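Local coordinates for uncharacterized protein (Bacteroides ovatus, PDB 4IRT), which is of unknown function but, as a putative neuraminidase with BNR-like repeats, may cleave sialic acid from glycans, at residues A[75-89]-A[127-139]. Sequence-based numbering, arbitrary orientation.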
ATOM      1  N   ILE A  75      -8.442   8.232   0.448  1.00 10.58           N
ATOM      2  CA  ILE A  75      -7.083   8.498  -0.028  1.00 10.11           C
ATOM      3  C   ILE A  75      -6.956   8.725  -1.531  1.00  9.55           C
ATOM      4  O   ILE A  75      -7.869   8.423  -2.310  1.00 10.12           O
ATOM      5  CB  ILE A  75      -6.141   7.354   0.390  1.00 10.86           C
ATOM      6  CG1 ILE A  75      -6.584   6.024  -0.254  1.00 11.89           C
ATOM      7  CG2 ILE A  75      -6.125   7.248   1.903  1.00 11.19           C
ATOM      8  CD1 ILE A  75      -5.745   5.632  -1.426  1.00 14.56           C
ATOM      9  N   ILE A  76      -5.796   9.223  -1.908  1.00  9.22           N
ATOM     10  CA  ILE A  76      -5.372   9.391  -3.289  1.00  8.92           C
ATOM     11  C   ILE A  76      -4.328   8.303  -3.596  1.00  8.37           C
ATOM     12  O   ILE A  76      -3.302   8.170  -2.882  1.00  8.59           O
ATOM     13  CB  ILE A  76      -4.652  10.739  -3.482  1.00  9.25           C
ATOM     14  CG1 ILE A  76      -5.535  11.932  -3.101  1.00  9.71           C
ATOM     15  CG2 ILE A  76      -4.132  10.879  -4.924  1.00  9.34           C
ATOM     16  CD1 ILE A  76      -4.722  13.106  -2.568  1.00 10.36           C
ATOM     17  N   SER A  77      -4.550   7.569  -4.673  1.00  8.27           N
ATOM     18  CA  SER A  77      -3.532   6.705  -5.252  1.00  8.21           C
ATOM     19  C   SER A  77      -3.233   7.154  -6.683  1.00  9.39           C
ATOM     20  O   SER A  77      -4.158   7.415  -7.483  1.00 10.06           O
ATOM     21  CB  SER A  77      -4.011   5.248  -5.286  1.00  8.05           C
ATOM     22  OG  SER A  77      -3.977   4.613  -4.012  1.00  7.78           O
HETATM   23  N   MSE A  78      -1.943   7.196  -7.013  1.00  9.05           N
HETATM   24  CA  MSE A  78      -1.463   7.589  -8.337  1.00  9.88           C
HETATM   25  C   MSE A  78      -0.472   6.600  -8.912  1.00 10.25           C
HETATM   26  O   MSE A  78       0.089   5.737  -8.196  1.00  9.54           O
HETATM   27  CB  MSE A  78      -0.833   8.977  -8.262  1.00  9.68           C
HETATM   28  CG  MSE A  78       0.624   8.933  -7.875  1.00  9.58           C
HETATM   29 SE   MSE A  78       1.463  10.626  -7.364  0.75  9.81          SE
HETATM   30  CE  MSE A  78       1.052  11.646  -8.920  1.00 10.15           C
HETATM   31  N   MSE A  79      -0.242   6.718 -10.223  1.00 10.53           N
HETATM   32  CA  MSE A  79       0.725   5.886 -10.943  1.00 10.71           C
HETATM   33  C   MSE A  79       0.989   6.499 -12.288  1.00 10.81           C
HETATM   34  O   MSE A  79       0.166   7.247 -12.797  1.00 12.32           O
HETATM   35  CB  MSE A  79       0.155   4.474 -11.135  1.00 11.01           C
HETATM   36  CG  MSE A  79       1.071   3.452 -11.806  1.00 12.39           C
HETATM   37 SE   MSE A  79       2.819   3.245 -10.961  0.75 11.41          SE
HETATM   38  CE  MSE A  79       2.291   2.945  -9.129  1.00 13.31           C
ATOM     39  N   ILE A  80       2.143   6.191 -12.879  1.00 11.08           N
ATOM     40  CA  ILE A  80       2.513   6.693 -14.198  1.00 11.71           C
ATOM     41  C   ILE A  80       2.547   5.505 -15.151  1.00 12.07           C
ATOM     42  O   ILE A  80       3.104   4.447 -14.823  1.00 12.16           O
ATOM     43  CB  ILE A  80       3.900   7.352 -14.214  1.00 12.67           C
ATOM     44  CG1 ILE A  80       4.117   8.285 -13.000  1.00 13.32           C
ATOM     45  CG2 ILE A  80       4.118   8.098 -15.545  1.00 13.41           C
ATOM     46  CD1 ILE A  80       3.311   9.547 -12.992  1.00 14.24           C
ATOM     47  N   ASP A  81       1.932   5.661 -16.314  1.00 12.74           N
ATOM     48  CA  ASP A  81       1.937   4.602 -17.328  1.00 12.14           C
ATOM     49  C   ASP A  81       3.181   4.725 -18.216  1.00 13.54           C
ATOM     50  O   ASP A  81       3.991   5.641 -18.042  1.00 13.90           O
ATOM     51  CB  ASP A  81       0.605   4.548 -18.118  1.00 12.55           C
ATOM     52  CG  ASP A  81       0.388   5.749 -19.059  1.00 13.46           C
ATOM     53  OD1 ASP A  81       1.361   6.424 -19.437  1.00 13.45           O
ATOM     54  OD2 ASP A  81      -0.796   6.005 -19.423  1.00 13.76           O
ATOM     55  N   GLY A  82       3.304   3.839 -19.195  1.00 14.35           N
ATOM     56  CA  GLY A  82       4.507   3.761 -20.019  1.00 14.91           C
ATOM     57  C   GLY A  82       4.754   4.966 -20.905  1.00 16.60           C
ATOM     58  O   GLY A  82       5.853   5.123 -21.418  1.00 18.79           O
ATOM     59  N   GLU A  83       3.718   5.765 -21.161  1.00 15.87           N
ATOM     60  CA  GLU A  83       3.821   6.955 -21.993  1.00 16.29           C
ATOM     61  C   GLU A  83       3.965   8.179 -21.124  1.00 15.78           C
ATOM     62  O   GLU A  83       4.123   9.278 -21.630  1.00 16.93           O
ATOM     63  CB  GLU A  83       2.598   7.089 -22.903  1.00 17.96           C
ATOM     64  CG  GLU A  83       2.666   6.209 -24.145  1.00 20.34           C
ATOM     65  CD  GLU A  83       1.341   6.079 -24.876  1.00 25.02           C
ATOM     66  OE1 GLU A  83       0.295   6.597 -24.417  1.00 26.73           O
ATOM     67  OE2 GLU A  83       1.340   5.403 -25.913  1.00 31.97           O
ATOM     68  N   GLY A  84       3.985   7.994 -19.815  1.00 13.85           N
ATOM     69  CA  GLY A  84       4.281   9.087 -18.932  1.00 13.65           C
ATOM     70  C   GLY A  84       3.057   9.848 -18.440  1.00 13.42           C
ATOM     71  O   GLY A  84       3.210  10.935 -17.895  1.00 13.26           O
ATOM     72  N   TYR A  85       1.861   9.299 -18.634  1.00 12.86           N
ATOM     73  CA  TYR A  85       0.618   9.918 -18.154  1.00 13.40           C
ATOM     74  C   TYR A  85       0.424   9.565 -16.679  1.00 13.44           C
ATOM     75  O   TYR A  85       0.642   8.429 -16.275  1.00 11.75           O
ATOM     76  CB  TYR A  85      -0.620   9.459 -18.944  1.00 13.91           C
ATOM     77  CG  TYR A  85      -0.683  10.009 -20.329  1.00 15.42           C
ATOM     78  CD1 TYR A  85      -0.079   9.351 -21.387  1.00 17.12           C
ATOM     79  CD2 TYR A  85      -1.357  11.185 -20.589  1.00 15.65           C
ATOM     80  CE1 TYR A  85      -0.121   9.866 -22.674  1.00 18.60           C
ATOM     81  CE2 TYR A  85      -1.405  11.719 -21.863  1.00 18.26           C
ATOM     82  CZ  TYR A  85      -0.786  11.059 -22.905  1.00 19.79           C
ATOM     83  OH  TYR A  85      -0.831  11.601 -24.178  1.00 21.79           O
ATOM     84  N   ILE A  86       0.065  10.561 -15.881  1.00 13.69           N
ATOM     85  CA  ILE A  86      -0.356  10.303 -14.519  1.00 13.29           C
ATOM     86  C   ILE A  86      -1.792   9.764 -14.560  1.00 13.40           C
ATOM     87  O   ILE A  86      -2.651  10.340 -15.237  1.00 13.28           O
ATOM     88  CB  ILE A  86      -0.363  11.566 -13.628  1.00 14.47           C
ATOM     89  CG1 ILE A  86       1.013  12.227 -13.558  1.00 16.27           C
ATOM     90  CG2 ILE A  86      -0.860  11.208 -12.229  1.00 13.09           C
ATOM     91  CD1 ILE A  86       1.013  13.604 -12.920  1.00 16.74           C
ATOM     92  N   HIS A  87      -2.024   8.642 -13.871  1.00 11.73           N
ATOM     93  CA  HIS A  87      -3.352   8.148 -13.583  1.00 11.93           C
ATOM     94  C   HIS A  87      -3.584   8.338 -12.083  1.00 11.41           C
ATOM     95  O   HIS A  87      -2.720   7.988 -11.288  1.00 11.73           O
ATOM     96  CB  HIS A  87      -3.437   6.662 -13.879  1.00 12.15           C
ATOM     97  CG  HIS A  87      -3.252   6.323 -15.318  1.00 12.98           C
ATOM     98  ND1 HIS A  87      -4.257   5.786 -16.093  1.00 14.81           N
ATOM     99  CD2 HIS A  87      -2.181   6.468 -16.135  1.00 13.00           C
ATOM    100  CE1 HIS A  87      -3.807   5.601 -17.323  1.00 14.72           C
ATOM    101  NE2 HIS A  87      -2.544   5.981 -17.368  1.00 13.25           N
ATOM    102  N   VAL A  88      -4.740   8.868 -11.705  1.00 11.11           N
ATOM    103  CA  VAL A  88      -5.000   9.148 -10.310  1.00 10.67           C
ATOM    104  C   VAL A  88      -6.458   8.863  -9.960  1.00 10.20           C
ATOM    105  O   VAL A  88      -7.378   9.210 -10.699  1.00 11.49           O
ATOM    106  CB  VAL A  88      -4.597  10.595  -9.940  1.00 11.50           C
ATOM    107  CG1 VAL A  88      -5.473  11.603 -10.659  1.00 11.92           C
ATOM    108  CG2 VAL A  88      -4.630  10.802  -8.436  1.00 11.55           C
ATOM    109  N   SER A  89      -6.653   8.234  -8.811  1.00  9.80           N
ATOM    110  CA  SER A  89      -7.966   7.880  -8.322  1.00  9.75           C
ATOM    111  C   SER A  89      -8.001   8.241  -6.838  1.00  9.89           C
ATOM    112  O   SER A  89      -7.033   8.015  -6.113  1.00  9.65           O
ATOM    113  CB  SER A  89      -8.249   6.383  -8.589  1.00  9.60           C
ATOM    114  OG  SER A  89      -9.592   6.032  -8.264  1.00  9.62           O
ATOM    115  N   PRO A 127      -8.765   2.588  -3.841  1.00  9.97           N
ATOM    116  CA  PRO A 127      -8.123   2.522  -5.148  1.00 10.00           C
ATOM    117  C   PRO A 127      -6.614   2.259  -5.040  1.00 11.30           C
ATOM    118  O   PRO A 127      -5.948   2.888  -4.211  1.00 11.98           O
ATOM    119  CB  PRO A 127      -8.375   3.922  -5.730  1.00 10.67           C
ATOM    120  CG  PRO A 127      -8.431   4.818  -4.486  1.00  9.99           C
ATOM    121  CD  PRO A 127      -9.140   3.973  -3.462  1.00  9.98           C
ATOM    122  N   GLU A 128      -6.111   1.324  -5.848  1.00 11.76           N
ATOM    123  CA  GLU A 128      -4.685   0.987  -5.906  1.00 12.17           C
ATOM    124  C   GLU A 128      -4.258   0.755  -7.344  1.00 11.51           C
ATOM    125  O   GLU A 128      -4.948   0.038  -8.067  1.00 10.97           O
ATOM    126  CB  GLU A 128      -4.370  -0.316  -5.153  1.00 16.48           C
ATOM    127  CG  GLU A 128      -4.863  -0.456  -3.728  1.00 19.89           C
ATOM    128  CD  GLU A 128      -4.885  -1.931  -3.261  1.00 25.91           C
ATOM    129  OE1 GLU A 128      -4.079  -2.753  -3.724  1.00 31.71           O
ATOM    130  OE2 GLU A 128      -5.755  -2.303  -2.456  1.00 36.56           O
ATOM    131  N   PHE A 129      -3.100   1.319  -7.725  1.00  9.52           N
ATOM    132  CA  PHE A 129      -2.493   1.128  -9.027  1.00  9.71           C
ATOM    133  C   PHE A 129      -1.188   0.328  -8.884  1.00 10.31           C
ATOM    134  O   PHE A 129      -0.463   0.491  -7.906  1.00 10.35           O
ATOM    135  CB  PHE A 129      -2.132   2.459  -9.673  1.00 10.53           C
ATOM    136  CG  PHE A 129      -3.312   3.273 -10.142  1.00 11.56           C
ATOM    137  CD1 PHE A 129      -3.932   3.000 -11.349  1.00 10.98           C
ATOM    138  CD2 PHE A 129      -3.755   4.360  -9.399  1.00 11.34           C
ATOM    139  CE1 PHE A 129      -5.012   3.752 -11.771  1.00 11.31           C
ATOM    140  CE2 PHE A 129      -4.814   5.119  -9.828  1.00 12.03           C
ATOM    141  CZ  PHE A 129      -5.433   4.824 -11.032  1.00 11.61           C
ATOM    142  N   TYR A 130      -0.869  -0.468  -9.909  1.00 10.46           N
ATOM    143  CA  TYR A 130       0.402  -1.181 -10.022  1.00 10.61           C
ATOM    144  C   TYR A 130       0.809  -1.173 -11.475  1.00 11.66           C
ATOM    145  O   TYR A 130      -0.032  -1.367 -12.373  1.00 10.91           O
ATOM    146  CB  TYR A 130       0.282  -2.630  -9.517  1.00 10.13           C
ATOM    147  CG  TYR A 130      -0.309  -2.718  -8.133  1.00 10.67           C
ATOM    148  CD1 TYR A 130       0.496  -2.618  -7.007  1.00 11.39           C
ATOM    149  CD2 TYR A 130      -1.698  -2.836  -7.947  1.00 10.56           C
ATOM    150  CE1 TYR A 130      -0.038  -2.660  -5.736  1.00 12.78           C
ATOM    151  CE2 TYR A 130      -2.242  -2.857  -6.680  1.00 10.81           C
ATOM    152  CZ  TYR A 130      -1.414  -2.766  -5.579  1.00 11.27           C
ATOM    153  OH  TYR A 130      -1.937  -2.784  -4.324  1.00 13.79           O
ATOM    154  N   PRO A 131       2.110  -0.974 -11.740  1.00 12.29           N
ATOM    155  CA  PRO A 131       2.578  -1.004 -13.111  1.00 13.61           C
ATOM    156  C   PRO A 131       2.877  -2.427 -13.580  1.00 14.34           C
ATOM    157  O   PRO A 131       3.418  -3.225 -12.818  1.00 17.80           O
ATOM    158  CB  PRO A 131       3.877  -0.197 -13.031  1.00 14.60           C
ATOM    159  CG  PRO A 131       4.419  -0.594 -11.722  1.00 15.77           C
ATOM    160  CD  PRO A 131       3.223  -0.772 -10.800  1.00 14.16           C
ATOM    161  N   LEU A 132       2.548  -2.720 -14.830  1.00 13.71           N
ATOM    162  CA  LEU A 132       2.757  -4.031 -15.420  1.00 14.19           C
ATOM    163  C   LEU A 132       3.885  -3.896 -16.423  1.00 17.38           C
ATOM    164  O   LEU A 132       4.205  -2.786 -16.864  1.00 18.41           O
ATOM    165  CB  LEU A 132       1.501  -4.495 -16.157  1.00 13.22           C
ATOM    166  CG  LEU A 132       0.265  -4.687 -15.265  1.00 12.35           C
ATOM    167  CD1 LEU A 132      -0.910  -5.088 -16.145  1.00 13.83           C
ATOM    168  CD2 LEU A 132       0.539  -5.735 -14.190  1.00 11.37           C
ATOM    169  N   SER A 133       4.473  -5.025 -16.794  1.00 19.37           N
ATOM    170  CA  SER A 133       5.525  -5.019 -17.816  1.00 23.77           C
ATOM    171  C   SER A 133       5.001  -4.419 -19.111  1.00 24.32           C
ATOM    172  O   SER A 133       3.855  -4.635 -19.472  1.00 28.38           O
ATOM    173  CB  SER A 133       6.047  -6.437 -18.057  1.00 29.21           C
ATOM    174  OG  SER A 133       6.975  -6.743 -17.045  1.00 34.98           O
ATOM    175  N   GLY A 134       5.827  -3.607 -19.759  1.00 23.07           N
ATOM    176  CA  GLY A 134       5.488  -3.024 -21.039  1.00 22.71           C
ATOM    177  C   GLY A 134       4.737  -1.701 -21.016  1.00 20.22           C
ATOM    178  O   GLY A 134       4.369  -1.194 -22.061  1.00 22.20           O
ATOM    179  N   GLY A 135       4.447  -1.153 -19.845  1.00 17.79           N
ATOM    180  CA  GLY A 135       3.806   0.153 -19.781  1.00 16.75           C
ATOM    181  C   GLY A 135       2.328   0.171 -19.434  1.00 15.83           C
ATOM    182  O   GLY A 135       1.813   1.223 -19.105  1.00 14.73           O
ATOM    183  N   ASP A 136       1.683  -1.001 -19.458  1.00 15.44           N
ATOM    184  CA  ASP A 136       0.279  -1.149 -19.063  1.00 14.58           C
ATOM    185  C   ASP A 136       0.148  -0.917 -17.541  1.00 13.30           C
ATOM    186  O   ASP A 136       1.147  -0.946 -16.817  1.00 13.10           O
ATOM    187  CB  ASP A 136      -0.246  -2.544 -19.413  1.00 15.33           C
ATOM    188  CG  ASP A 136      -0.577  -2.703 -20.895  1.00 16.90           C
ATOM    189  OD1 ASP A 136      -0.275  -1.797 -21.698  1.00 15.28           O
ATOM    190  OD2 ASP A 136      -1.136  -3.764 -21.246  1.00 17.60           O
ATOM    191  N   LEU A 137      -1.074  -0.690 -17.067  1.00 12.85           N
ATOM    192  CA  LEU A 137      -1.317  -0.559 -15.637  1.00 11.70           C
ATOM    193  C   LEU A 137      -2.346  -1.558 -15.142  1.00 12.27           C
ATOM    194  O   LEU A 137      -3.207  -2.007 -15.904  1.00 13.57           O
ATOM    195  CB  LEU A 137      -1.797   0.843 -15.254  1.00 11.70           C
ATOM    196  CG  LEU A 137      -0.858   2.009 -15.521  1.00 12.77           C
ATOM    197  CD1 LEU A 137      -1.459   3.301 -14.989  1.00 12.60           C
ATOM    198  CD2 LEU A 137       0.514   1.715 -14.941  1.00 13.14           C
ATOM    199  N   LEU A 138      -2.241  -1.891 -13.856  1.00 10.99           N
ATOM    200  CA  LEU A 138      -3.269  -2.628 -13.126  1.00 10.43           C
ATOM    201  C   LEU A 138      -3.960  -1.685 -12.159  1.00 10.43           C
ATOM    202  O   LEU A 138      -3.308  -0.830 -11.564  1.00  9.84           O
ATOM    203  CB  LEU A 138      -2.625  -3.750 -12.325  1.00 10.71           C
ATOM    204  CG  LEU A 138      -3.524  -4.925 -11.999  1.00 10.89           C
ATOM    205  CD1 LEU A 138      -3.771  -5.791 -13.227  1.00 11.77           C
ATOM    206  CD2 LEU A 138      -2.903  -5.751 -10.878  1.00 11.68           C
ATOM    207  N   PHE A 139      -5.270  -1.849 -11.999  1.00 10.21           N
ATOM    208  CA  PHE A 139      -6.019  -1.121 -10.991  1.00 10.09           C
ATOM    209  C   PHE A 139      -6.815  -2.127 -10.200  1.00  9.35           C
ATOM    210  O   PHE A 139      -7.452  -3.001 -10.755  1.00  9.23           O
ATOM    211  CB  PHE A 139      -6.959  -0.120 -11.609  1.00 10.44           C
ATOM    212  CG  PHE A 139      -7.694   0.771 -10.610  1.00 11.01           C
ATOM    213  CD1 PHE A 139      -7.022   1.756  -9.895  1.00 11.30           C
ATOM    214  CD2 PHE A 139      -9.064   0.672 -10.471  1.00 11.39           C
ATOM    215  CE1 PHE A 139      -7.712   2.623  -9.048  1.00 12.30           C
ATOM    216  CE2 PHE A 139      -9.759   1.519  -9.631  1.00 11.70           C
ATOM    217  CZ  PHE A 139      -9.093   2.496  -8.925  1.00 11.81           C
TER
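Asp81 OD1 is gripped by two backbone amides, Glu83 N (an Asx turn) and Tyr85 N, arriving from opposite faces of the carboxylate, while Asp81 CB packs 3.9 Å from Leu137 CG. Asp81 OD2, which lies in the imidazole plane, takes a nearly straight bond from His87 NE2 (2.7 Å, 171°), which comes from above the carboxylate plane. Thus steadied, and with ND1 bonded to Tyr99, the His87 ring offers one face to Leu137, whose CD1 makes a CH-pi contact 3.6 Å from the ring centroid. An alanine here in place of Asp81 would probably leave His87 NE2 and the turn amides lacking their acceptor and the imidazole less firmly fixed. At the same hairpin tip, Gly82 N donates to Gly135 O (3.0 Å), and the backbones come too close to admit a CB on Gly82. Two neighbouring blades of a beta-propeller meet here, strand 76-80 crossing strand 127-131 at 17° as their sheets pack face to face. Phe129 reaches from strand 127-131 onto the 76-80/86-89 hairpin: its CB meets Met79 CB (3.4 Å), while its ring edge faces Ser77 O and Ser89 N, already hydrogen-bonded to each other. Selenomethionine Met79, bent at chi2 and chi3, lays SE against Pro131 CD (4.0 Å). Farther along, Ser77 OG donates to Pro127 O (2.6 Å).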